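Local coordinates for protein inorganic pyrophosphatase (Shewanella sp. AS-11, PDB 6LL8) that probably hydrolyses diphosphate to two phosphates, using divalent metal ions such as manganese or magnesium as cofactors, at residues Glu51-Glu56 / Ala137-Cys142. Sequence-based numbering, arbitrary orientation.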
ATOM      1  N   GLU A  51      -8.853  15.798   0.239  1.00  9.90           N
ATOM      2  CA  GLU A  51      -9.334  17.158  -0.032  1.00 10.92           C
ATOM      3  C   GLU A  51     -10.615  17.066  -0.859  1.00 10.88           C
ATOM      4  O   GLU A  51     -11.591  17.814  -0.605  1.00 12.43           O
ATOM      5  CB  GLU A  51      -8.257  17.989  -0.719  1.00 13.44           C
ATOM      6  CG  GLU A  51      -8.690  19.443  -0.927  1.00 15.85           C
ATOM      7  CD  GLU A  51      -9.682  19.796  -2.016  1.00 18.13           C
ATOM      8  OE1 GLU A  51      -9.846  19.042  -2.978  1.00 17.06           O
ATOM      9  OE2 GLU A  51     -10.288  20.905  -1.874  1.00 21.35           O
ATOM     10  N   LYS A  52     -10.650  16.146  -1.821  1.00 10.13           N
ATOM     11  CA  LYS A  52     -11.811  16.048  -2.728  1.00 11.25           C
ATOM     12  C   LYS A  52     -13.086  15.763  -1.943  1.00 11.66           C
ATOM     13  O   LYS A  52     -14.149  16.267  -2.300  1.00 13.09           O
ATOM     14  CB  LYS A  52     -11.560  14.955  -3.762  1.00 11.91           C
ATOM     15  CG  LYS A  52     -12.670  14.758  -4.763  1.00 13.20           C
ATOM     16  CD  LYS A  52     -12.288  13.766  -5.808  1.00 15.68           C
ATOM     17  CE  LYS A  52     -13.403  13.465  -6.786  1.00 19.41           C
ATOM     18  NZ  LYS A  52     -13.806  14.679  -7.526  1.00 23.69           N
ATOM     19  N   PHE A  53     -13.001  14.940  -0.909  1.00 10.46           N
ATOM     20  CA  PHE A  53     -14.182  14.488  -0.148  1.00 10.86           C
ATOM     21  C   PHE A  53     -14.269  15.119   1.235  1.00 11.61           C
ATOM     22  O   PHE A  53     -15.172  14.761   1.984  1.00 13.88           O
ATOM     23  CB  PHE A  53     -14.227  12.955  -0.112  1.00 11.87           C
ATOM     24  CG  PHE A  53     -14.543  12.367  -1.458  1.00 11.60           C
ATOM     25  CD1 PHE A  53     -15.827  12.417  -1.967  1.00 12.06           C
ATOM     26  CD2 PHE A  53     -13.532  11.867  -2.235  1.00 10.91           C
ATOM     27  CE1 PHE A  53     -16.083  11.954  -3.255  1.00 12.85           C
ATOM     28  CE2 PHE A  53     -13.799  11.396  -3.509  1.00 12.90           C
ATOM     29  CZ  PHE A  53     -15.072  11.430  -4.008  1.00 12.42           C
ATOM     30  N   GLY A  54     -13.437  16.105   1.544  1.00 11.30           N
ATOM     31  CA  GLY A  54     -13.629  16.941   2.739  1.00 11.80           C
ATOM     32  C   GLY A  54     -13.075  16.400   4.035  1.00 13.59           C
ATOM     33  O   GLY A  54     -13.547  16.834   5.074  1.00 17.44           O
ATOM     34  N   PHE A  55     -12.099  15.511   4.015  1.00 10.82           N
ATOM     35  CA  PHE A  55     -11.544  14.914   5.240  1.00 11.22           C
ATOM     36  C   PHE A  55     -10.234  15.561   5.654  1.00 11.48           C
ATOM     37  O   PHE A  55      -9.389  15.876   4.813  1.00 14.41           O
ATOM     38  CB  PHE A  55     -11.258  13.425   5.025  1.00 11.14           C
ATOM     39  CG  PHE A  55     -12.496  12.582   4.909  1.00 10.30           C
ATOM     40  CD1 PHE A  55     -13.089  12.052   6.028  1.00 11.23           C
ATOM     41  CD2 PHE A  55     -13.100  12.381   3.685  1.00 10.63           C
ATOM     42  CE1 PHE A  55     -14.255  11.317   5.912  1.00 11.90           C
ATOM     43  CE2 PHE A  55     -14.259  11.624   3.565  1.00 11.05           C
ATOM     44  CZ  PHE A  55     -14.831  11.099   4.683  1.00 11.23           C
ATOM     45  N   GLU A  56     -10.053  15.657   6.956  1.00 13.50           N
ATOM     46  CA  GLU A  56      -8.730  15.900   7.555  1.00 14.88           C
ATOM     47  C   GLU A  56      -7.941  14.589   7.621  1.00 13.38           C
ATOM     48  O   GLU A  56      -8.518  13.508   7.672  1.00 13.98           O
ATOM     49  CB  GLU A  56      -8.884  16.484   8.956  1.00 20.34           C
ATOM     50  CG  GLU A  56      -9.634  17.804   8.995  1.00 26.68           C
ATOM     51  CD  GLU A  56      -8.948  18.984   8.317  1.00 39.77           C
ATOM     52  OE1 GLU A  56      -7.700  18.987   8.242  1.00 48.58           O
ATOM     53  OE2 GLU A  56      -9.663  19.921   7.878  1.00 55.94           O
ATOM     54  N   ALA A 137     -17.888   6.896   1.259  1.00  8.80           N
ATOM     55  CA  ALA A 137     -17.943   6.079   0.037  1.00  8.88           C
ATOM     56  C   ALA A 137     -16.949   6.607  -0.998  1.00  8.38           C
ATOM     57  O   ALA A 137     -16.312   5.805  -1.703  1.00  8.93           O
ATOM     58  CB  ALA A 137     -19.347   6.049  -0.541  1.00  9.69           C
ATOM     59  N   GLY A 138     -16.835   7.919  -1.097  1.00  8.64           N
ATOM     60  CA  GLY A 138     -15.935   8.497  -2.088  1.00  9.02           C
ATOM     61  C   GLY A 138     -14.492   8.106  -1.833  1.00  8.68           C
ATOM     62  O   GLY A 138     -13.774   7.776  -2.767  1.00  8.95           O
ATOM     63  N   ILE A 139     -14.044   8.225  -0.581  1.00  8.58           N
ATOM     64  CA  ILE A 139     -12.626   7.920  -0.307  1.00  8.72           C
ATOM     65  C   ILE A 139     -12.407   6.414  -0.441  1.00  8.49           C
ATOM     66  O   ILE A 139     -11.315   6.006  -0.883  1.00  9.03           O
ATOM     67  CB  ILE A 139     -12.126   8.519   1.011  1.00  8.43           C
ATOM     68  CG1 ILE A 139     -12.730   7.874   2.257  1.00  9.75           C
ATOM     69  CG2 ILE A 139     -12.294  10.028   0.999  1.00  9.98           C
ATOM     70  CD1 ILE A 139     -12.097   8.341   3.546  1.00 10.01           C
ATOM     71  N   MET A 140     -13.360   5.578  -0.070  1.00  8.11           N
ATOM     72  CA  MET A 140     -13.219   4.130  -0.253  1.00  8.55           C
ATOM     73  C   MET A 140     -13.104   3.788  -1.740  1.00  7.96           C
ATOM     74  O   MET A 140     -12.261   2.991  -2.150  1.00  8.84           O
ATOM     75  CB  MET A 140     -14.397   3.400   0.377  1.00  7.86           C
ATOM     76  CG  MET A 140     -14.465   3.476   1.902  1.00  8.39           C
ATOM     77  SD  MET A 140     -15.906   2.655   2.582  1.00  9.43           S
ATOM     78  CE  MET A 140     -15.494   0.946   2.276  1.00 11.21           C
ATOM     79  N   MET A 141     -13.960   4.412  -2.534  1.00  8.12           N
ATOM     80  CA  MET A 141     -13.938   4.233  -3.990  1.00  8.12           C
ATOM     81  C   MET A 141     -12.559   4.589  -4.538  1.00  8.28           C
ATOM     82  O   MET A 141     -11.983   3.840  -5.342  1.00  8.92           O
ATOM     83  CB  MET A 141     -15.014   5.119  -4.594  1.00  8.93           C
ATOM     84  CG  MET A 141     -15.118   5.031  -6.114  1.00  9.63           C
ATOM     85  SD  MET A 141     -15.826   6.500  -6.889  1.00 10.89           S
ATOM     86  CE  MET A 141     -14.495   7.653  -6.582  1.00 11.69           C
ATOM     87  N   CYS A 142     -12.042   5.739  -4.118  1.00  8.32           N
ATOM     88  CA  CYS A 142     -10.719   6.185  -4.604  1.00  8.49           C
ATOM     89  C   CYS A 142      -9.654   5.176  -4.193  1.00  8.29           C
ATOM     90  O   CYS A 142      -8.749   4.864  -4.996  1.00  8.96           O
ATOM     91  CB  CYS A 142     -10.363   7.561  -4.083  1.00  9.50           C
ATOM     92  SG  CYS A 142     -11.313   8.894  -4.817  1.00 10.65           S
TER
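A Schellman motif closes helix 44-53 just where Phe53 and Phe55, the aromatic residues flanking its glycine, Gly54, lean on helix 134-147 at Gly138 and Ile139. The Phe53 ring lies flat on the backbone: Gly138 CA sits over the middle of its face, 3.6 Å from the ring centroid and 13° off the normal, a CH-pi contact. A CB at position 138 would run into Phe53 CE1, and the glycine is what allows the ring this close. On the opposite face Lys52 CG covers a part nearer the rim. Cys142 SG comes in at the ring's edge, 3.8 Å from Phe53 CE2, a sulfur-aromatic contact. Ile139 meets both aromatic residues through CG2, and its CD1 adds a second contact to Phe55. CG2 is anti to the carbonyl carbon, a rotamer that turns it toward the two phenylalanines, 3.7 Å from Phe53 CB and 3.6 Å from Phe55 CE2, while CD1 stands over one face of the Phe55 ring, 4.0 Å from its centroid. Phe53 CB also meets the edge of that ring in its plane. An alanine in place of Phe53 would probably open a gap over Gly138 and leave Cys142 SG without its aromatic neighbour. Ile21 of helix 14-29 touches both Phe55 and Ile139. The side chain of Cys142 is about 11 Å from a bound magnesium ion. This is a Schellman-capped helix end packed by CH-pi contacts against a neighbouring helix of the DHH domain.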